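PDB 6I28: ORF98 PTP-2 from Cydia pomonella granulosis virus, which probably removes phosphate from tyrosine and serine or threonine residues of proteins, acting as a dual-specificity phosphatase. Local coordinates for residues L82-H94 and A112-Q124. Residues are numbered along the deposited sequence; the frame is centred on the assembly and turned at random.
Sequences LEMLFNYLWLKIH and ATLAIYYIMRTNQ
Phe86 and Arg121 carry this crossing of two helices in the dual-specificity phosphatase domain: the guanidinium lies flat on the phenyl ring, planes 19° apart and centres 3.9 Å apart, a cation-pi stack. Arg121 CD covers the same ring with a CH-pi contact, so the long aliphatic stem of an arginine serves as well as its charged head. With CG anti to the backbone N (chi1 179°), Phe86 reaches out as a knob among Tyr117, Tyr118, Arg121 and Thr122.

In return Tyr118 fits among Phe86, Leu89, Ile93 and His94, its OH 3.4 Å from Ile93 CD1. Segments 82-94 and 112-123 cross at -69°, their axes 10.4 Å apart at closest approach, a separation that suits such large side chains. Alongside the aromatic cluster, the buried Leu89 and Leu114 meet tip to tip. Leu85 CB packs on Leu114 CD1, and Leu85 also touches Val43 of strand 41-46.

Tyr117 offers a ring face to Leu82 CD2, 3.7 Å from the ring centroid, and a hydroxyl to Arg121. Glu83 fixes the rotation of the stacked guanidinium, its two oxygens matching the paired N-H groups: OE1 takes NH1 and OE2 takes NH2, both on the syn side, near the guanidinium plane but with the nitrogens tilted out of the carboxylate plane. Tyr117 OH, also hydrogen-bonded to Glu168 OXT, accepts the other N-H of Arg121 NH1, 3.0 Å away. A water donates to both Glu83 OE1, at 2.8 Å, and Tyr117 OH, at 2.7 Å.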
ATOM      1  N   LEU A  82      -5.775   7.843  -4.326  1.00 18.28           N
ATOM      2  CA  LEU A  82      -4.856   7.821  -3.195  1.00 19.63           C
ATOM      3  C   LEU A  82      -5.519   8.255  -1.896  1.00 18.84           C
ATOM      4  O   LEU A  82      -5.345   7.590  -0.869  1.00 17.47           O
ATOM      5  CB  LEU A  82      -3.655   8.695  -3.490  1.00 19.98           C
ATOM      6  CG  LEU A  82      -2.431   8.476  -2.643  1.00 22.98           C
ATOM      7  CD1 LEU A  82      -1.873   7.055  -2.761  1.00 22.87           C
ATOM      8  CD2 LEU A  82      -1.387   9.517  -3.013  1.00 26.85           C
ATOM      9  N   GLU A  83      -6.366   9.280  -1.942  1.00 19.80           N
ATOM     10  CA  GLU A  83      -7.023   9.772  -0.725  1.00 19.48           C
ATOM     11  C   GLU A  83      -7.996   8.740  -0.170  1.00 18.85           C
ATOM     12  O   GLU A  83      -7.936   8.408   1.019  1.00 17.63           O
ATOM     13  CB  GLU A  83      -7.741  11.085  -0.983  1.00 20.50           C
ATOM     14  CG  GLU A  83      -8.364  11.639   0.274  1.00 22.24           C
ATOM     15  CD  GLU A  83      -7.358  12.204   1.242  1.00 23.53           C
ATOM     16  OE1 GLU A  83      -6.204  12.429   0.821  1.00 22.53           O
ATOM     17  OE2 GLU A  83      -7.739  12.429   2.426  1.00 23.34           O
ATOM     18  N   MET A  84      -8.852   8.176  -1.017  1.00 18.95           N
ATOM     19  CA  MET A  84      -9.763   7.119  -0.587  1.00 18.75           C
ATOM     20  C   MET A  84      -8.986   5.929  -0.025  1.00 17.28           C
ATOM     21  O   MET A  84      -9.291   5.406   1.054  1.00 17.65           O
ATOM     22  CB  MET A  84     -10.651   6.700  -1.772  1.00 20.73           C
ATOM     23  CG  MET A  84     -11.690   5.623  -1.473  1.00 27.91           C
ATOM     24  SD  MET A  84     -10.935   3.957  -1.494  1.00 28.40           S
ATOM     25  CE  MET A  84     -10.721   3.693  -3.263  1.00 27.44           C
ATOM     26  N   LEU A  85      -7.893   5.541  -0.680  1.00 16.70           N
ATOM     27  CA  LEU A  85      -7.127   4.404  -0.195  1.00 17.65           C
ATOM     28  C   LEU A  85      -6.508   4.700   1.165  1.00 16.00           C
ATOM     29  O   LEU A  85      -6.518   3.866   2.067  1.00 17.01           O
ATOM     30  CB  LEU A  85      -6.037   4.066  -1.204  1.00 19.08           C
ATOM     31  CG  LEU A  85      -6.568   3.327  -2.450  1.00 19.93           C
ATOM     32  CD1 LEU A  85      -5.528   3.385  -3.542  1.00 21.27           C
ATOM     33  CD2 LEU A  85      -6.952   1.849  -2.117  1.00 18.54           C
ATOM     34  N   PHE A  86      -5.896   5.867   1.301  1.00 13.44           N
ATOM     35  CA  PHE A  86      -5.363   6.260   2.600  1.00 15.58           C
ATOM     36  C   PHE A  86      -6.389   6.186   3.717  1.00 18.85           C
ATOM     37  O   PHE A  86      -6.108   5.638   4.798  1.00 17.54           O
ATOM     38  CB  PHE A  86      -4.743   7.653   2.571  1.00 16.93           C
ATOM     39  CG  PHE A  86      -4.213   8.087   3.919  1.00 19.35           C
ATOM     40  CD1 PHE A  86      -2.960   7.701   4.349  1.00 19.88           C
ATOM     41  CD2 PHE A  86      -5.025   8.771   4.809  1.00 19.69           C
ATOM     42  CE1 PHE A  86      -2.525   8.050   5.569  1.00 21.74           C
ATOM     43  CE2 PHE A  86      -4.574   9.094   6.046  1.00 19.14           C
ATOM     44  CZ  PHE A  86      -3.287   8.785   6.386  1.00 20.56           C
ATOM     45  N   ASN A  87      -7.577   6.749   3.477  1.00 19.15           N
ATOM     46  CA  ASN A  87      -8.624   6.778   4.488  1.00 19.90           C
ATOM     47  C   ASN A  87      -9.114   5.391   4.803  1.00 18.56           C
ATOM     48  O   ASN A  87      -9.375   5.081   5.971  1.00 20.00           O
ATOM     49  CB  ASN A  87      -9.743   7.650   4.018  1.00 23.30           C
ATOM     50  CG  ASN A  87      -9.384   9.085   4.079  1.00 23.13           C
ATOM     51  OD1 ASN A  87      -8.675   9.508   4.968  1.00 26.17           O
ATOM     52  ND2 ASN A  87      -9.870   9.859   3.125  1.00 22.73           N
ATOM     53  N   TYR A  88      -9.182   4.505   3.803  1.00 15.37           N
ATOM     54  CA  TYR A  88      -9.513   3.113   4.075  1.00 14.25           C
ATOM     55  C   TYR A  88      -8.495   2.468   5.007  1.00 14.13           C
ATOM     56  O   TYR A  88      -8.833   1.858   6.037  1.00 17.60           O
ATOM     57  CB  TYR A  88      -9.604   2.359   2.773  1.00 16.14           C
ATOM     58  CG  TYR A  88     -10.006   0.925   2.915  1.00 17.70           C
ATOM     59  CD1 TYR A  88     -11.351   0.556   3.031  1.00 19.08           C
ATOM     60  CD2 TYR A  88      -9.054  -0.081   2.958  1.00 19.93           C
ATOM     61  CE1 TYR A  88     -11.673  -0.752   3.143  1.00 19.38           C
ATOM     62  CE2 TYR A  88      -9.399  -1.400   3.060  1.00 19.02           C
ATOM     63  CZ  TYR A  88     -10.725  -1.744   3.146  1.00 19.92           C
ATOM     64  OH  TYR A  88     -11.002  -3.090   3.277  1.00 22.37           O
ATOM     65  N   LEU A  89      -7.202   2.654   4.701  1.00 13.85           N
ATOM     66  CA  LEU A  89      -6.202   2.074   5.591  1.00 14.43           C
ATOM     67  C   LEU A  89      -6.326   2.646   7.005  1.00 17.35           C
ATOM     68  O   LEU A  89      -6.263   1.911   7.991  1.00 16.05           O
ATOM     69  CB  LEU A  89      -4.832   2.379   5.025  1.00 14.05           C
ATOM     70  CG  LEU A  89      -4.486   1.649   3.704  1.00 17.09           C
ATOM     71  CD1 LEU A  89      -3.196   2.329   3.180  1.00 19.46           C
ATOM     72  CD2 LEU A  89      -4.294   0.194   3.842  1.00 17.08           C
ATOM     73  N   TRP A  90      -6.444   3.968   7.114  1.00 18.02           N
ATOM     74  CA  TRP A  90      -6.502   4.634   8.410  1.00 19.39           C
ATOM     75  C   TRP A  90      -7.695   4.118   9.231  1.00 20.24           C
ATOM     76  O   TRP A  90      -7.542   3.763  10.403  1.00 22.06           O
ATOM     77  CB  TRP A  90      -6.525   6.141   8.184  1.00 22.53           C
ATOM     78  CG  TRP A  90      -6.057   6.864   9.453  1.00 26.70           C
ATOM     79  CD1 TRP A  90      -4.754   7.264   9.754  1.00 24.67           C
ATOM     80  CD2 TRP A  90      -6.836   7.197  10.566  1.00 31.23           C
ATOM     81  NE1 TRP A  90      -4.714   7.829  10.972  1.00 28.69           N
ATOM     82  CE2 TRP A  90      -5.981   7.808  11.506  1.00 32.36           C
ATOM     83  CE3 TRP A  90      -8.188   7.047  10.869  1.00 32.37           C
ATOM     84  CZ2 TRP A  90      -6.424   8.252  12.713  1.00 33.80           C
ATOM     85  CZ3 TRP A  90      -8.622   7.484  12.057  1.00 32.51           C
ATOM     86  CH2 TRP A  90      -7.750   8.086  12.983  1.00 36.32           C
ATOM     87  N   LEU A  91      -8.843   3.924   8.596  0.57 20.56           N
ATOM     88  CA  LEU A  91     -10.011   3.503   9.344  0.57 22.81           C
ATOM     89  C   LEU A  91      -9.942   2.024   9.735  0.57 21.62           C
ATOM     90  O   LEU A  91     -10.417   1.652  10.831  0.57 21.79           O
ATOM     91  CB  LEU A  91     -11.274   3.816   8.530  0.57 25.91           C
ATOM     92  CG  LEU A  91     -11.531   5.300   8.245  0.57 29.78           C
ATOM     93  CD1 LEU A  91     -12.543   5.493   7.095  0.57 31.68           C
ATOM     94  CD2 LEU A  91     -12.028   6.011   9.529  0.57 31.77           C
ATOM     95  N   LYS A  92      -9.364   1.177   8.872  1.00 18.99           N
ATOM     96  CA  LYS A  92      -9.172  -0.234   9.219  1.00 18.94           C
ATOM     97  C   LYS A  92      -8.137  -0.398  10.310  1.00 20.83           C
ATOM     98  O   LYS A  92      -8.303  -1.211  11.224  1.00 22.55           O
ATOM     99  CB  LYS A  92      -8.792  -1.029   7.990  1.00 19.03           C
ATOM    100  CG  LYS A  92     -10.004  -1.199   7.006  1.00 20.48           C
ATOM    101  CD  LYS A  92     -11.244  -1.946   7.550  1.00 22.81           C
ATOM    102  CE  LYS A  92     -12.354  -1.912   6.523  1.00 22.36           C
ATOM    103  NZ  LYS A  92     -13.530  -2.684   7.043  1.00 20.73           N
ATOM    104  N   ILE A  93      -7.063   0.372  10.246  1.00 21.33           N
ATOM    105  CA  ILE A  93      -6.018   0.236  11.246  1.00 22.55           C
ATOM    106  C   ILE A  93      -6.455   0.843  12.575  1.00 22.89           C
ATOM    107  O   ILE A  93      -6.425   0.167  13.601  1.00 22.93           O
ATOM    108  CB  ILE A  93      -4.718   0.839  10.715  1.00 24.51           C
ATOM    109  CG1 ILE A  93      -4.208  -0.041   9.564  1.00 24.13           C
ATOM    110  CG2 ILE A  93      -3.693   0.956  11.789  1.00 27.85           C
ATOM    111  CD1 ILE A  93      -3.194   0.668   8.705  1.00 23.28           C
ATOM    112  N   HIS A  94      -6.886   2.110  12.574  1.00 25.61           N
ATOM    113  CA  HIS A  94      -7.146   2.824  13.825  1.00 29.48           C
ATOM    114  C   HIS A  94      -8.543   2.577  14.390  1.00 30.28           C
ATOM    115  O   HIS A  94      -8.713   2.551  15.613  1.00 32.28           O
ATOM    116  CB  HIS A  94      -6.923   4.323  13.588  1.00 34.83           C
ATOM    117  CG  HIS A  94      -5.488   4.666  13.444  1.00 39.19           C
ATOM    118  ND1 HIS A  94      -4.868   4.770  12.220  1.00 42.43           N
ATOM    119  CD2 HIS A  94      -4.516   4.803  14.378  1.00 41.56           C
ATOM    120  CE1 HIS A  94      -3.588   5.028  12.398  1.00 45.06           C
ATOM    121  NE2 HIS A  94      -3.351   5.052  13.698  1.00 43.30           N
ATOM    122  N   ALA A 112       3.721  -1.110  -3.080  1.00 20.58           N
ATOM    123  CA  ALA A 112       4.745  -0.422  -2.296  1.00 22.57           C
ATOM    124  C   ALA A 112       4.500   1.086  -2.246  1.00 22.44           C
ATOM    125  O   ALA A 112       4.752   1.732  -1.222  1.00 20.52           O
ATOM    126  CB  ALA A 112       6.128  -0.694  -2.869  1.00 23.31           C
ATOM    127  N   THR A 113       3.994   1.656  -3.340  1.00 19.87           N
ATOM    128  CA  THR A 113       3.674   3.075  -3.384  1.00 20.02           C
ATOM    129  C   THR A 113       2.635   3.451  -2.338  1.00 17.40           C
ATOM    130  O   THR A 113       2.785   4.426  -1.599  1.00 18.30           O
ATOM    131  CB  THR A 113       3.240   3.437  -4.797  1.00 20.07           C
ATOM    132  OG1 THR A 113       4.395   3.401  -5.671  1.00 20.70           O
ATOM    133  CG2 THR A 113       2.646   4.873  -4.906  1.00 21.43           C
ATOM    134  N   LEU A 114       1.549   2.677  -2.231  1.00 17.25           N
ATOM    135  CA  LEU A 114       0.562   2.989  -1.201  1.00 18.88           C
ATOM    136  C   LEU A 114       1.096   2.807   0.211  1.00 18.38           C
ATOM    137  O   LEU A 114       0.753   3.607   1.102  1.00 18.90           O
ATOM    138  CB  LEU A 114      -0.705   2.155  -1.400  1.00 16.45           C
ATOM    139  CG  LEU A 114      -1.878   2.319  -0.424  1.00 16.89           C
ATOM    140  CD1 LEU A 114      -2.327   3.758  -0.380  1.00 16.17           C
ATOM    141  CD2 LEU A 114      -3.037   1.376  -0.787  1.00 16.25           C
ATOM    142  N   ALA A 115       1.867   1.743   0.456  1.00 18.32           N
ATOM    143  CA  ALA A 115       2.454   1.538   1.779  1.00 18.57           C
ATOM    144  C   ALA A 115       3.354   2.700   2.159  1.00 19.17           C
ATOM    145  O   ALA A 115       3.256   3.235   3.282  1.00 19.34           O
ATOM    146  CB  ALA A 115       3.208   0.224   1.803  1.00 18.24           C
ATOM    147  N   ILE A 116       4.184   3.156   1.223  1.00 19.18           N
ATOM    148  CA  ILE A 116       5.118   4.240   1.500  1.00 19.93           C
ATOM    149  C   ILE A 116       4.334   5.497   1.810  1.00 20.88           C
ATOM    150  O   ILE A 116       4.667   6.237   2.732  1.00 20.96           O
ATOM    151  CB  ILE A 116       6.090   4.432   0.317  1.00 20.88           C
ATOM    152  CG1 ILE A 116       7.094   3.273   0.197  1.00 22.62           C
ATOM    153  CG2 ILE A 116       6.850   5.796   0.416  1.00 22.89           C
ATOM    154  CD1 ILE A 116       8.086   3.345  -0.992  1.00 24.30           C
ATOM    155  N   TYR A 117       3.253   5.738   1.072  1.00 17.90           N
ATOM    156  CA  TYR A 117       2.471   6.948   1.277  1.00 19.83           C
ATOM    157  C   TYR A 117       1.758   6.915   2.625  1.00 19.62           C
ATOM    158  O   TYR A 117       1.728   7.924   3.353  1.00 17.94           O
ATOM    159  CB  TYR A 117       1.425   7.093   0.176  1.00 21.65           C
ATOM    160  CG  TYR A 117       0.545   8.330   0.369  1.00 19.47           C
ATOM    161  CD1 TYR A 117       1.062   9.573   0.427  1.00 18.96           C
ATOM    162  CD2 TYR A 117      -0.817   8.207   0.504  1.00 18.03           C
ATOM    163  CE1 TYR A 117       0.260  10.721   0.597  1.00 17.73           C
ATOM    164  CE2 TYR A 117      -1.659   9.296   0.683  1.00 17.75           C
ATOM    165  CZ  TYR A 117      -1.130  10.560   0.740  1.00 17.85           C
ATOM    166  OH  TYR A 117      -1.926  11.681   0.915  1.00 16.44           O
ATOM    167  N   TYR A 118       1.173   5.766   2.981  1.00 15.80           N
ATOM    168  CA  TYR A 118       0.629   5.632   4.307  1.00 18.98           C
ATOM    169  C   TYR A 118       1.626   5.948   5.390  1.00 17.90           C
ATOM    170  O   TYR A 118       1.288   6.662   6.334  1.00 18.13           O
ATOM    171  CB  TYR A 118       0.018   4.244   4.517  1.00 20.34           C
ATOM    172  CG  TYR A 118      -0.660   4.116   5.833  1.00 21.41           C
ATOM    173  CD1 TYR A 118      -1.954   4.596   5.976  1.00 19.46           C
ATOM    174  CD2 TYR A 118      -0.026   3.596   6.971  1.00 23.92           C
ATOM    175  CE1 TYR A 118      -2.604   4.539   7.151  1.00 22.82           C
ATOM    176  CE2 TYR A 118      -0.737   3.506   8.193  1.00 24.20           C
ATOM    177  CZ  TYR A 118      -2.018   4.016   8.265  1.00 23.78           C
ATOM    178  OH  TYR A 118      -2.772   4.002   9.421  1.00 26.35           O
ATOM    179  N   ILE A 119       2.901   5.528   5.236  1.00 18.13           N
ATOM    180  CA  ILE A 119       3.901   5.822   6.257  1.00 21.21           C
ATOM    181  C   ILE A 119       4.343   7.285   6.220  1.00 20.53           C
ATOM    182  O   ILE A 119       4.521   7.903   7.272  1.00 18.40           O
ATOM    183  CB  ILE A 119       5.068   4.817   6.052  1.00 22.29           C
ATOM    184  CG1 ILE A 119       4.599   3.388   6.437  1.00 22.60           C
ATOM    185  CG2 ILE A 119       6.332   5.227   6.829  1.00 24.93           C
ATOM    186  CD1 ILE A 119       5.639   2.333   6.253  1.00 26.13           C
ATOM    187  N   MET A 120       4.505   7.861   5.012  1.00 19.98           N
ATOM    188  CA  MET A 120       4.789   9.275   4.874  1.00 21.01           C
ATOM    189  C   MET A 120       3.750  10.125   5.571  1.00 19.92           C
ATOM    190  O   MET A 120       4.088  11.018   6.345  1.00 22.55           O
ATOM    191  CB  MET A 120       4.840   9.680   3.396  1.00 22.59           C
ATOM    192  CG  MET A 120       5.918   9.066   2.585  1.00 23.95           C
ATOM    193  SD  MET A 120       5.733   9.431   0.838  1.00 27.73           S
ATOM    194  CE  MET A 120       5.584  11.206   0.865  1.00 40.57           C
ATOM    195  N   ARG A 121       2.483   9.776   5.426  1.00 19.00           N
ATOM    196  CA  ARG A 121       1.460  10.676   5.895  1.00 18.72           C
ATOM    197  C   ARG A 121       1.113  10.476   7.372  1.00 21.23           C
ATOM    198  O   ARG A 121       0.846  11.452   8.088  1.00 21.41           O
ATOM    199  CB  ARG A 121       0.194  10.487   5.042  1.00 17.88           C
ATOM    200  CG  ARG A 121      -0.964  11.354   5.489  1.00 19.89           C
ATOM    201  CD  ARG A 121      -1.997  11.457   4.386  1.00 22.11           C
ATOM    202  NE  ARG A 121      -3.316  11.881   4.846  1.00 22.34           N
ATOM    203  CZ  ARG A 121      -4.362  12.090   4.033  1.00 23.44           C
ATOM    204  NH1 ARG A 121      -4.242  11.953   2.730  1.00 21.40           N
ATOM    205  NH2 ARG A 121      -5.533  12.445   4.530  1.00 25.60           N
ATOM    206  N   THR A 122       1.140   9.246   7.862  1.00 21.91           N
ATOM    207  CA  THR A 122       0.903   9.025   9.279  1.00 23.41           C
ATOM    208  C   THR A 122       2.097   9.470  10.129  1.00 23.90           C
ATOM    209  O   THR A 122       1.928   9.865  11.293  1.00 26.94           O
ATOM    210  CB  THR A 122       0.572   7.544   9.570  1.00 23.38           C
ATOM    211  OG1 THR A 122       1.618   6.643   9.150  1.00 22.30           O
ATOM    212  CG2 THR A 122      -0.807   7.127   8.932  1.00 24.98           C
ATOM    213  N   ASN A 123       3.290   9.472   9.568  1.00 22.91           N
ATOM    214  CA  ASN A 123       4.474   9.897  10.314  1.00 25.64           C
ATOM    215  C   ASN A 123       4.912  11.304   9.961  1.00 26.70           C
ATOM    216  O   ASN A 123       5.740  11.861  10.669  1.00 27.07           O
ATOM    217  CB  ASN A 123       5.616   8.917  10.071  1.00 27.84           C
ATOM    218  CG  ASN A 123       5.391   7.599  10.773  1.00 32.62           C
ATOM    219  OD1 ASN A 123       5.650   7.470  11.958  1.00 35.33           O
ATOM    220  ND2 ASN A 123       4.870   6.638  10.059  1.00 33.52           N
ATOM    221  N   GLN A 124       4.331  11.903   8.927  1.00 25.73           N
ATOM    222  CA  GLN A 124       4.738  13.201   8.418  1.00 27.31           C
ATOM    223  C   GLN A 124       6.242  13.193   8.175  1.00 28.99           C
ATOM    224  O   GLN A 124       7.010  13.953   8.787  1.00 30.39           O
ATOM    225  CB  GLN A 124       4.325  14.330   9.359  1.00 26.73           C
ATOM    226  CG  GLN A 124       2.851  14.510   9.371  1.00 26.46           C
ATOM    227  CD  GLN A 124       2.350  15.091   8.074  1.00 26.86           C
ATOM    228  OE1 GLN A 124       2.746  16.178   7.675  1.00 26.85           O
ATOM    229  NE2 GLN A 124       1.442  14.377   7.425  1.00 26.70           N
TER
HETATM  230  O   HOH W   1      -4.054  11.640  -0.744  1.00 27.72           O